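Local coordinates for protein cytosolic acyl coenzyme A thioester hydrolase (Mus musculus, PDB 2V1O) that hydrolyses fatty acyl-CoAs of about C8 to C18, palmitoyl-CoA preferentially, to free fatty acid and coenzyme A, through tandem hotdog domains of which this is the N-terminal one, at residues Ala29-Cys38 with Ala72-Val82; Gly15-Met25 with Phe58-Ala68. All coordinates share one frame; numbering follows the deposited sequence.

How the contacts relate
Two contacts show how the chemistry along one helix-strand pair changes with its place in a hotdog domain. Both use helix 19-38 and strand 67-77, yet their centres lie 24 Å apart, contact 2 at the start of the helix and contact 1 at its end. Contact 1 is partly buried and mainly apolar across its segments, with no hydrogen bond between them; its polar bonds lie within the helix and at the turn that holds a coenzyme A phosphate. Contact 2 is the more fully buried, although it lies farther from the centre of the chain, and joins backbones as well as side chains, close to the active-site residue N12. Here a second coenzyme A meets the protein through its pantetheine arm and sulfur.

Contact 1: residues Ala29-Cys38 with Ala72-Val82; sequences AGAIISTRHC and AEITYTSKHSV. With COA (coenzyme A), chain G.
The carbonyl oxygen G30 O is gripped twice by S34, whose CB also rests on V82 CG1 across the contact. S34 N and S34 OG come to it from opposite faces of its plane, the hydroxyl donating at 2.7 Å from OG to G30 O. With that hydroxyl turned back onto its own helix, S34 meets V82 through carbon. The contact belongs to a hotdog fold, in which a curved antiparallel sheet wraps one long helix. The short segments 29-38 and 72-77 cross at -47°.

I33 and I74 form the middle of the interface, sliding past each other in opposite directions with I33 CG1 4.0 Å from I74 CG1. Because I33 CG1 stands anti to the backbone N (chi1 -158°), the chain reaches out over the strand and lays CD1 3.3 Å from A72 O. One turn on, H37 CB meets I74 CD1 at 3.3 Å. V82, on the next strand, splits its branches: CG1 faces S34, while CG2 packs 3.7 Å from C38 SG. At the other end the methyls of A29 and A72 touch. R36, on the same helix, forms a salt bridge with E91 of a second subunit.

Beyond T77 the chain turns to bind coenzyme A in a pocket completed by Y140, K144 and R147, with D57 and F58 of a third subunit. Two donors hold the phosphate oxygen O9A: S78 OG at 2.6 Å and, with an N-H...O angle of 159°, H80 N at 2.9 Å from O9A.

Contact 2: residues Gly15-Met25 with Phe58-Ala68; sequences GNVHGGTILKM and FLSPMCIGEVA. With COA (coenzyme A), chain J.
N16 and C63 face each other as a single antiparallel bridge, a non-hydrogen-bonded pair flanked by V17 N to M62 O at 2.8 Å and I64 N to G15 O at 3.1 Å. The first bond is nearly straight at its hydrogen (170°), although its donor is tilted from the carbonyl plane of M62. In this hotdog domain the bridge ties the segment leading into helix 19-38, with H18 as N-cap, to the loop before strand 67-77. It lies beside the active site: N16 N is hydrogen-bonded to N12 OD1.

Apolar side chains continue the contact beyond the bridge. V17 CG2 packs on M62 CB, and I22 CD1 crosses to M62 CE at 3.7 Å. F58 presents its ring edge to the helix, receiving I22 CG2 3.8 Å from F58 CE1 and L23 CD2 beside CZ, both near the ring plane.

Coenzyme A threads between the two segments. Its amide N8P donates to F58 O at 2.8 Å, and its sulfur S1P comes within 3.3 Å of I22 CG1, so the thiol end lies against the helix's first turns. A water accepts from M62 N and also lies within bonding distance of V17 O and the ligand's O5P. D57 and, on a third subunit, S78 and H80 bind other parts of the ligand.

E66 steadies the type II turn from C63 to E66: C63 N donates to E66 OE1 at 2.9 Å from well above the carboxylate plane. Deeper in the core, M25, its chain bent at chi3 (-42°), presses CE unusually tightly against A68 CB, at 3.4 Å.

Contact 1: residues Ala29-Cys38 with Ala72-Val82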
loop_
_atom_site.group_PDB
_atom_site.type_symbol
_atom_site.label_atom_id
_atom_site.label_comp_id
_atom_site.label_asym_id
_atom_site.label_seq_id
_atom_site.Cartn_x
_atom_site.Cartn_y
_atom_site.Cartn_z
ATOM N N ALA A 29 9.119 12.923 7.990
ATOM C CA ALA A 29 9.623 14.296 7.995
ATOM C C ALA A 29 10.976 14.376 8.685
ATOM O O ALA A 29 11.894 15.004 8.160
ATOM C CB ALA A 29 8.619 15.256 8.639
ATOM N N GLY A 30 11.106 13.712 9.840
ATOM C CA GLY A 30 12.376 13.665 10.555
ATOM C C GLY A 30 13.498 13.051 9.738
ATOM O O GLY A 30 14.632 13.563 9.734
ATOM N N ALA A 31 13.187 11.969 9.032
ATOM C CA ALA A 31 14.207 11.239 8.279
ATOM C C ALA A 31 14.761 12.100 7.151
ATOM O O ALA A 31 15.964 12.112 6.932
ATOM C CB ALA A 31 13.648 9.927 7.731
ATOM N N ILE A 32 13.882 12.817 6.452
ATOM C CA ILE A 32 14.310 13.669 5.332
ATOM C C ILE A 32 15.218 14.804 5.810
ATOM O O ILE A 32 16.315 15.013 5.269
ATOM C CB ILE A 32 13.112 14.257 4.556
ATOM C CG1 ILE A 32 12.434 13.165 3.721
ATOM C CG2 ILE A 32 13.558 15.430 3.658
ATOM C CD1 ILE A 32 10.995 13.513 3.306
ATOM N N ILE A 33 14.765 15.521 6.837
ATOM C CA ILE A 33 15.473 16.731 7.270
ATOM C C ILE A 33 16.851 16.377 7.854
ATOM O O ILE A 33 17.850 17.067 7.601
ATOM C CB ILE A 33 14.587 17.606 8.224
ATOM C CG1 ILE A 33 15.066 19.069 8.231
ATOM C CG2 ILE A 33 14.489 16.983 9.638
ATOM C CD1 ILE A 33 14.050 20.057 8.823
ATOM N N SER A 34 16.914 15.270 8.587
ATOM C CA SER A 34 18.157 14.869 9.243
ATOM C C SER A 34 19.173 14.303 8.235
ATOM O O SER A 34 20.353 14.646 8.286
ATOM C CB SER A 34 17.870 13.890 10.394
ATOM O OG SER A 34 17.195 12.733 9.915
ATOM N N THR A 35 18.711 13.457 7.311
ATOM C CA THR A 35 19.585 12.919 6.256
ATOM C C THR A 35 20.173 14.045 5.395
ATOM O O THR A 35 21.380 14.076 5.160
ATOM C CB THR A 35 18.855 11.874 5.385
ATOM O OG1 THR A 35 18.527 10.734 6.194
ATOM C CG2 THR A 35 19.725 11.435 4.207
ATOM N N ARG A 36 19.332 14.983 4.947
ATOM C CA ARG A 36 19.813 16.119 4.160
ATOM C C ARG A 36 20.898 16.878 4.925
ATOM O O ARG A 36 21.986 17.159 4.400
ATOM C CB ARG A 36 18.661 17.072 3.821
ATOM C CG ARG A 36 19.094 18.213 2.892
ATOM C CD ARG A 36 18.112 19.365 2.902
ATOM N NE ARG A 36 16.832 19.032 2.284
ATOM C CZ ARG A 36 15.690 18.836 2.946
ATOM N NH1 ARG A 36 15.653 18.920 4.271
ATOM N NH2 ARG A 36 14.578 18.547 2.276
ATOM N N HIS A 37 20.611 17.181 6.187
ATOM C CA HIS A 37 21.573 17.896 6.993
ATOM C C HIS A 37 22.895 17.153 7.173
ATOM O O HIS A 37 23.970 17.759 7.094
ATOM C CB HIS A 37 21.020 18.255 8.360
ATOM C CG HIS A 37 22.018 18.986 9.185
ATOM N ND1 HIS A 37 22.754 18.371 10.177
ATOM C CD2 HIS A 37 22.506 20.243 9.075
ATOM C CE1 HIS A 37 23.607 19.242 10.683
ATOM N NE2 HIS A 37 23.478 20.384 10.034
ATOM N N CYS A 38 22.815 15.850 7.432
ATOM C CA CYS A 38 24.019 15.061 7.700
ATOM C C CYS A 38 24.931 14.874 6.478
ATOM O O CYS A 38 26.114 14.529 6.621
ATOM C CB CYS A 38 23.647 13.726 8.350
ATOM S SG CYS A 38 23.088 13.952 10.050
ATOM N N ALA A 72 8.926 20.138 9.953
ATOM C CA ALA A 72 10.063 19.737 10.769
ATOM C C ALA A 72 11.123 20.822 10.814
ATOM O O ALA A 72 11.286 21.603 9.865
ATOM C CB ALA A 72 10.671 18.458 10.228
ATOM N N GLU A 73 11.857 20.850 11.916
ATOM C CA GLU A 73 12.952 21.799 12.084
ATOM C C GLU A 73 14.054 21.134 12.905
ATOM O O GLU A 73 13.768 20.505 13.918
ATOM C CB GLU A 73 12.447 23.064 12.789
ATOM C CG GLU A 73 13.550 24.032 13.215
ATOM C CD GLU A 73 13.036 25.338 13.802
ATOM O OE1 GLU A 73 11.949 25.362 14.425
ATOM O OE2 GLU A 73 13.743 26.353 13.646
ATOM N N ILE A 74 15.301 21.267 12.456
ATOM C CA ILE A 74 16.443 20.815 13.244
ATOM C C ILE A 74 16.714 21.884 14.299
ATOM O O ILE A 74 16.990 23.039 13.969
ATOM C CB ILE A 74 17.718 20.580 12.391
ATOM C CG1 ILE A 74 17.486 19.460 11.367
ATOM C CG2 ILE A 74 18.928 20.266 13.309
ATOM C CD1 ILE A 74 18.555 19.389 10.258
ATOM N N THR A 75 16.628 21.486 15.562
ATOM C CA THR A 75 16.703 22.426 16.673
ATOM C C THR A 75 18.006 22.308 17.457
ATOM O O THR A 75 18.364 23.210 18.222
ATOM C CB THR A 75 15.486 22.266 17.595
ATOM O OG1 THR A 75 15.334 20.884 17.956
ATOM C CG2 THR A 75 14.231 22.734 16.865
ATOM N N TYR A 76 18.714 21.193 17.264
ATOM C CA TYR A 76 20.021 20.991 17.889
ATOM C C TYR A 76 20.843 19.943 17.145
ATOM O O TYR A 76 20.290 19.012 16.541
ATOM C CB TYR A 76 19.876 20.586 19.373
ATOM C CG TYR A 76 21.190 20.567 20.123
ATOM C CD1 TYR A 76 21.823 21.758 20.490
ATOM C CD2 TYR A 76 21.819 19.362 20.438
ATOM C CE1 TYR A 76 23.032 21.749 21.156
ATOM C CE2 TYR A 76 23.035 19.345 21.107
ATOM C CZ TYR A 76 23.630 20.543 21.466
ATOM O OH TYR A 76 24.833 20.540 22.118
ATOM N N THR A 77 22.165 20.108 17.182
ATOM C CA THR A 77 23.079 19.042 16.772
ATOM C C THR A 77 24.178 18.850 17.821
ATOM O O THR A 77 24.741 19.826 18.335
ATOM C CB THR A 77 23.715 19.281 15.369
ATOM O OG1 THR A 77 24.521 20.471 15.384
ATOM C CG2 THR A 77 22.645 19.368 14.266
ATOM N N SER A 78 24.452 17.592 18.149
ATOM C CA SER A 78 25.588 17.224 18.985
ATOM C C SER A 78 26.680 16.709 18.047
ATOM O O SER A 78 26.564 16.861 16.822
ATOM C CB SER A 78 25.185 16.166 20.016
ATOM O OG SER A 78 24.861 14.929 19.387
ATOM N N LYS A 79 27.733 16.102 18.599
ATOM C CA LYS A 79 28.825 15.606 17.760
ATOM C C LYS A 79 28.349 14.565 16.737
ATOM O O LYS A 79 28.765 14.604 15.578
ATOM C CB LYS A 79 29.978 15.047 18.602
ATOM C CG LYS A 79 31.207 14.693 17.758
ATOM C CD LYS A 79 32.448 14.411 18.583
ATOM C CE LYS A 79 33.586 13.955 17.678
ATOM N NZ LYS A 79 34.869 13.789 18.428
ATOM N N HIS A 80 27.472 13.661 17.175
ATOM C CA HIS A 80 27.008 12.542 16.349
ATOM C C HIS A 80 25.491 12.367 16.300
ATOM O O HIS A 80 25.005 11.292 15.930
ATOM C CB HIS A 80 27.634 11.227 16.827
ATOM C CG HIS A 80 29.120 11.277 16.977
ATOM N ND1 HIS A 80 29.981 11.200 15.905
ATOM C CD2 HIS A 80 29.897 11.391 18.079
ATOM C CE1 HIS A 80 31.228 11.260 16.339
ATOM N NE2 HIS A 80 31.205 11.377 17.654
ATOM N N SER A 81 24.734 13.404 16.654
ATOM C CA SER A 81 23.273 13.280 16.646
ATOM C C SER A 81 22.551 14.587 16.286
ATOM O O SER A 81 23.122 15.678 16.389
ATOM C CB SER A 81 22.743 12.680 17.965
ATOM O OG SER A 81 22.568 13.660 18.979
ATOM N N VAL A 82 21.294 14.440 15.867
ATOM C CA VAL A 82 20.458 15.543 15.389
ATOM C C VAL A 82 19.132 15.519 16.135
ATOM O O VAL A 82 18.464 14.482 16.183
ATOM C CB VAL A 82 20.153 15.395 13.866
ATOM C CG1 VAL A 82 19.276 16.571 13.341
ATOM C CG2 VAL A 82 21.442 15.257 13.055
HETATM N N1A COA G . 18.840 8.661 21.647
HETATM C C2A COA G . 19.581 9.776 21.332
HETATM N N3A COA G . 20.905 9.635 20.988
HETATM C C4A COA G . 21.463 8.396 20.959
HETATM C C5A COA G . 20.733 7.255 21.265
HETATM C C6A COA G . 19.400 7.395 21.612
HETATM N N6A COA G . 18.663 6.334 21.935
HETATM N N7A COA G . 21.556 6.181 21.149
HETATM C C8A COA G . 22.777 6.622 20.780
HETATM N N9A COA G . 22.727 7.984 20.661
HETATM C C1B COA G . 23.757 8.883 20.139
HETATM C C2B COA G . 24.870 9.117 21.150
HETATM O O2B COA G . 24.486 10.070 22.116
HETATM C C3B COA G . 26.004 9.546 20.233
HETATM O O3B COA G . 25.957 10.929 19.934
HETATM P P3B COA G . 26.966 11.982 20.625
HETATM O O7A COA G . 26.602 12.061 22.071
HETATM O O8A COA G . 28.375 11.462 20.470
HETATM O O9A COA G . 26.793 13.322 19.956
HETATM C C4B COA G . 25.722 8.781 18.941
HETATM O O4B COA G . 24.389 8.312 19.020
HETATM C C5B COA G . 26.676 7.613 18.718
HETATM O O5B COA G . 26.789 6.825 19.882
HETATM P P1A COA G . 27.590 5.439 19.798
HETATM O O1A COA G . 28.811 5.624 18.941
HETATM O O2A COA G . 27.894 4.984 21.208
HETATM O O3A COA G . 26.606 4.394 19.069
HETATM P P2A COA G . 25.547 3.448 19.817
HETATM O O4A COA G . 24.927 4.118 21.019
HETATM O O5A COA G . 26.144 2.098 20.145
HETATM O O6A COA G . 24.459 3.235 18.658
HETATM C CBP COA G . 22.630 3.821 17.217
HETATM C CCP COA G . 23.600 4.304 18.294
HETATM C CDP COA G . 21.524 4.869 17.047
HETATM C CEP COA G . 23.426 3.725 15.915
HETATM C CAP COA G . 22.057 2.461 17.640
HETATM O OAP COA G . 21.389 2.549 18.884
HETATM C C9P COA G . 21.127 1.868 16.609
HETATM O O9P COA G . 21.657 1.297 15.450
HETATM N N8P COA G . 19.827 1.917 16.868
HETATM C C7P COA G . 18.825 1.558 15.880
HETATM C C6P COA G . 18.592 2.683 14.872
HETATM C C5P COA G . 17.515 2.261 13.898
HETATM O O5P COA G . 17.769 1.386 13.050
HETATM N N4P COA G . 16.332 2.869 14.017
HETATM C C3P COA G . 15.081 2.305 13.516
HETATM C C2P COA G . 14.681 0.975 14.192
HETATM S S1P COA G . 13.185 0.396 13.362
#

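Contact 2: residues Gly15-Met25 with Phe58-Ala68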
loop_
_atom_site.group_PDB
_atom_site.type_symbol
_atom_site.label_atom_id
_atom_site.label_comp_id
_atom_site.label_asym_id
_atom_site.label_seq_id
_atom_site.Cartn_x
_atom_site.Cartn_y
_atom_site.Cartn_z
ATOM N N GLY A 15 -13.902 6.554 11.861
ATOM C CA GLY A 15 -13.458 7.588 10.915
ATOM C C GLY A 15 -12.327 8.474 11.426
ATOM O O GLY A 15 -11.933 9.443 10.765
ATOM N N ASN A 16 -11.810 8.146 12.605
ATOM C CA ASN A 16 -10.723 8.905 13.211
ATOM C C ASN A 16 -9.371 8.262 12.941
ATOM O O ASN A 16 -9.219 7.046 13.042
ATOM C CB ASN A 16 -10.954 9.094 14.719
ATOM C CG ASN A 16 -12.138 10.003 15.019
ATOM O OD1 ASN A 16 -13.182 9.546 15.485
ATOM N ND2 ASN A 16 -11.986 11.291 14.740
ATOM N N VAL A 17 -8.401 9.098 12.587
ATOM C CA VAL A 17 -7.083 8.651 12.153
ATOM C C VAL A 17 -6.336 7.958 13.295
ATOM O O VAL A 17 -6.387 8.420 14.424
ATOM C CB VAL A 17 -6.253 9.839 11.604
ATOM C CG1 VAL A 17 -4.812 9.424 11.317
ATOM C CG2 VAL A 17 -6.926 10.421 10.349
ATOM N N HIS A 18 -5.685 6.830 12.990
ATOM C CA HIS A 18 -4.848 6.107 13.960
ATOM C C HIS A 18 -3.612 6.906 14.344
ATOM O O HIS A 18 -2.970 7.509 13.485
ATOM C CB HIS A 18 -4.371 4.777 13.361
ATOM C CG HIS A 18 -5.464 3.785 13.129
ATOM N ND1 HIS A 18 -6.148 3.182 14.160
ATOM C CD2 HIS A 18 -5.970 3.265 11.986
ATOM C CE1 HIS A 18 -7.036 2.339 13.664
ATOM N NE2 HIS A 18 -6.946 2.369 12.346
ATOM N N GLY A 19 -3.257 6.880 15.628
ATOM C CA GLY A 19 -1.985 7.440 16.090
ATOM C C GLY A 19 -0.805 6.973 15.245
ATOM O O GLY A 19 0.052 7.773 14.879
ATOM N N GLY A 20 -0.787 5.680 14.902
ATOM C CA GLY A 20 0.312 5.075 14.144
ATOM C C GLY A 20 0.541 5.741 12.793
ATOM O O GLY A 20 1.683 5.874 12.352
ATOM N N THR A 21 -0.549 6.152 12.143
ATOM C CA THR A 21 -0.498 6.843 10.843
ATOM C C THR A 21 0.297 8.148 10.948
ATOM O O THR A 21 1.175 8.435 10.122
ATOM C CB THR A 21 -1.927 7.151 10.338
ATOM O OG1 THR A 21 -2.645 5.920 10.172
ATOM C CG2 THR A 21 -1.901 7.927 9.010
ATOM N N ILE A 22 -0.033 8.924 11.973
ATOM C CA ILE A 22 0.618 10.202 12.248
ATOM C C ILE A 22 2.077 10.005 12.695
ATOM O O ILE A 22 2.975 10.738 12.265
ATOM C CB ILE A 22 -0.206 11.032 13.259
ATOM C CG1 ILE A 22 -1.633 11.287 12.722
ATOM C CG2 ILE A 22 0.505 12.368 13.618
ATOM C CD1 ILE A 22 -1.717 12.024 11.371
ATOM N N LEU A 23 2.314 9.007 13.541
ATOM C CA LEU A 23 3.686 8.684 13.961
ATOM C C LEU A 23 4.573 8.396 12.754
ATOM O O LEU A 23 5.717 8.873 12.676
ATOM C CB LEU A 23 3.695 7.507 14.939
ATOM C CG LEU A 23 3.195 7.800 16.360
ATOM C CD1 LEU A 23 3.067 6.512 17.155
ATOM C CD2 LEU A 23 4.100 8.800 17.093
ATOM N N LYS A 24 4.041 7.620 11.815
ATOM C CA LYS A 24 4.750 7.330 10.579
ATOM C C LYS A 24 5.102 8.620 9.796
ATOM O O LYS A 24 6.245 8.780 9.344
ATOM C CB LYS A 24 3.950 6.354 9.716
ATOM C CG LYS A 24 4.671 5.951 8.444
ATOM C CD LYS A 24 4.112 4.637 7.900
ATOM C CE LYS A 24 3.965 4.659 6.388
ATOM N NZ LYS A 24 5.259 4.733 5.650
ATOM N N MET A 25 4.138 9.531 9.663
ATOM C CA MET A 25 4.365 10.784 8.917
ATOM C C MET A 25 5.399 11.661 9.630
ATOM O O MET A 25 6.232 12.299 8.998
ATOM C CB MET A 25 3.064 11.578 8.765
ATOM C CG MET A 25 1.980 10.935 7.881
ATOM S SD MET A 25 0.663 12.138 7.535
ATOM C CE MET A 25 0.512 12.887 9.151
ATOM N N PHE A 58 -1.097 13.356 21.951
ATOM C CA PHE A 58 -2.032 13.606 20.869
ATOM C C PHE A 58 -3.235 14.372 21.405
ATOM O O PHE A 58 -4.025 13.851 22.205
ATOM C CB PHE A 58 -2.393 12.309 20.148
ATOM C CG PHE A 58 -1.244 11.734 19.377
ATOM C CD1 PHE A 58 -1.088 12.019 18.026
ATOM C CD2 PHE A 58 -0.284 10.950 20.014
ATOM C CE1 PHE A 58 -0.002 11.505 17.310
ATOM C CE2 PHE A 58 0.795 10.437 19.312
ATOM C CZ PHE A 58 0.937 10.711 17.961
ATOM N N LEU A 59 -3.328 15.619 20.954
ATOM C CA LEU A 59 -4.218 16.636 21.523
ATOM C C LEU A 59 -5.645 16.655 20.963
ATOM O O LEU A 59 -6.594 17.003 21.671
ATOM C CB LEU A 59 -3.579 18.020 21.346
ATOM C CG LEU A 59 -2.123 18.199 21.802
ATOM C CD1 LEU A 59 -1.633 19.620 21.525
ATOM C CD2 LEU A 59 -1.938 17.845 23.280
ATOM N N SER A 60 -5.787 16.317 19.686
ATOM C CA SER A 60 -7.089 16.330 19.033
ATOM C C SER A 60 -7.129 15.298 17.908
ATOM O O SER A 60 -6.099 15.013 17.288
ATOM C CB SER A 60 -7.448 17.736 18.520
ATOM O OG SER A 60 -6.544 18.176 17.521
ATOM N N PRO A 61 -8.317 14.718 17.657
ATOM C CA PRO A 61 -8.439 13.721 16.607
ATOM C C PRO A 61 -8.322 14.337 15.216
ATOM O O PRO A 61 -8.466 15.556 15.047
ATOM C CB PRO A 61 -9.845 13.157 16.828
ATOM C CG PRO A 61 -10.593 14.262 17.459
ATOM C CD PRO A 61 -9.605 14.950 18.344
ATOM N N MET A 62 -8.031 13.485 14.243
ATOM C CA MET A 62 -8.068 13.862 12.847
ATOM C C MET A 62 -9.038 12.901 12.177
ATOM O O MET A 62 -9.220 11.770 12.640
ATOM C CB MET A 62 -6.680 13.730 12.235
ATOM C CG MET A 62 -6.490 14.472 10.919
ATOM S SD MET A 62 -4.769 14.395 10.393
ATOM C CE MET A 62 -3.916 15.002 11.834
ATOM N N CYS A 63 -9.660 13.350 11.094
ATOM C CA CYS A 63 -10.694 12.566 10.437
ATOM C C CYS A 63 -10.320 12.271 9.002
ATOM O O CYS A 63 -9.528 12.998 8.398
ATOM C CB CYS A 63 -12.033 13.314 10.474
ATOM S SG CYS A 63 -12.628 13.635 12.126
ATOM N N ILE A 64 -10.900 11.202 8.460
ATOM C CA ILE A 64 -10.828 10.926 7.033
ATOM C C ILE A 64 -11.224 12.193 6.284
ATOM O O ILE A 64 -12.230 12.839 6.617
ATOM C CB ILE A 64 -11.787 9.766 6.624
ATOM C CG1 ILE A 64 -11.338 8.442 7.247
ATOM C CG2 ILE A 64 -11.859 9.625 5.108
ATOM C CD1 ILE A 64 -12.458 7.386 7.301
ATOM N N GLY A 65 -10.410 12.558 5.297
ATOM C CA GLY A 65 -10.722 13.676 4.421
ATOM C C GLY A 65 -10.084 14.980 4.857
ATOM O O GLY A 65 -10.051 15.938 4.093
ATOM N N GLU A 66 -9.597 15.025 6.094
ATOM C CA GLU A 66 -8.809 16.174 6.557
ATOM C C GLU A 66 -7.374 16.047 6.049
ATOM O O GLU A 66 -6.924 14.945 5.713
ATOM C CB GLU A 66 -8.881 16.318 8.083
ATOM C CG GLU A 66 -10.304 16.615 8.548
ATOM C CD GLU A 66 -10.451 16.813 10.047
ATOM O OE1 GLU A 66 -9.653 16.252 10.833
ATOM O OE2 GLU A 66 -11.398 17.533 10.434
ATOM N N VAL A 67 -6.680 17.182 5.962
ATOM C CA VAL A 67 -5.315 17.217 5.453
ATOM C C VAL A 67 -4.362 17.327 6.634
ATOM O O VAL A 67 -4.455 18.263 7.433
ATOM C CB VAL A 67 -5.064 18.402 4.485
ATOM C CG1 VAL A 67 -3.570 18.494 4.126
ATOM C CG2 VAL A 67 -5.933 18.283 3.222
ATOM N N ALA A 68 -3.463 16.354 6.733
ATOM C CA ALA A 68 -2.384 16.375 7.711
ATOM C C ALA A 68 -1.230 17.219 7.167
ATOM O O ALA A 68 -0.711 16.944 6.085
ATOM C CB ALA A 68 -1.922 14.967 7.986
HETATM N N1A COA J . -1.747 11.087 28.141
HETATM C C2A COA J . -2.269 10.163 29.026
HETATM N N3A COA J . -3.556 10.325 29.505
HETATM C C4A COA J . -4.310 11.389 29.107
HETATM C C5A COA J . -3.806 12.330 28.210
HETATM C C6A COA J . -2.508 12.171 27.721
HETATM N N6A COA J . -2.030 12.997 26.788
HETATM N N7A COA J . -4.763 13.268 28.000
HETATM C C8A COA J . -5.851 12.943 28.733
HETATM N N9A COA J . -5.582 11.786 29.432
HETATM C C1B COA J . -6.555 10.973 30.180
HETATM C C2B COA J . -6.987 11.650 31.473
HETATM O O2B COA J . -6.037 11.493 32.499
HETATM C C3B COA J . -8.287 10.914 31.737
HETATM O O3B COA J . -8.071 9.680 32.383
HETATM P P3B COA J . -8.310 9.531 33.967
HETATM O O7A COA J . -7.218 10.299 34.666
HETATM O O8A COA J . -9.647 10.126 34.311
HETATM O O9A COA J . -8.276 8.070 34.336
HETATM C C4B COA J . -8.834 10.625 30.345
HETATM O O4B COA J . -7.757 10.825 29.456
HETATM C C5B COA J . -9.992 11.548 29.981
HETATM O O5B COA J . -9.603 12.885 30.222
HETATM P P1A COA J . -10.572 14.101 29.832
HETATM O O1A COA J . -11.990 13.716 30.131
HETATM O O2A COA J . -10.113 15.324 30.584
HETATM O O3A COA J . -10.368 14.301 28.246
HETATM P P2A COA J . -9.320 15.321 27.584
HETATM O O4A COA J . -8.063 15.453 28.411
HETATM O O5A COA J . -9.971 16.662 27.335
HETATM O O6A COA J . -9.005 14.615 26.173
HETATM C CBP COA J . -8.304 12.850 24.698
HETATM C CCP COA J . -8.296 13.388 26.127
HETATM C CDP COA J . -7.302 11.695 24.591
HETATM C CEP COA J . -9.703 12.305 24.422
HETATM C CAP COA J . -7.961 13.984 23.716
HETATM O OAP COA J . -6.720 14.586 24.014
HETATM C C9P COA J . -7.938 13.513 22.288
HETATM O O9P COA J . -9.141 13.293 21.617
HETATM N N8P COA J . -6.752 13.324 21.721
HETATM C C7P COA J . -6.639 12.779 20.382
HETATM C C6P COA J . -6.729 11.257 20.419
HETATM C C5P COA J . -6.525 10.702 19.034
HETATM O O5P COA J . -7.413 10.858 18.169
HETATM N N4P COA J . -5.363 10.063 18.823
HETATM C C3P COA J . -4.787 9.891 17.496
HETATM C C2P COA J . -4.422 11.226 16.833
HETATM S S1P COA J . -3.834 10.920 15.153
HETATM O O HOH W 1 -7.743 10.778 15.449
#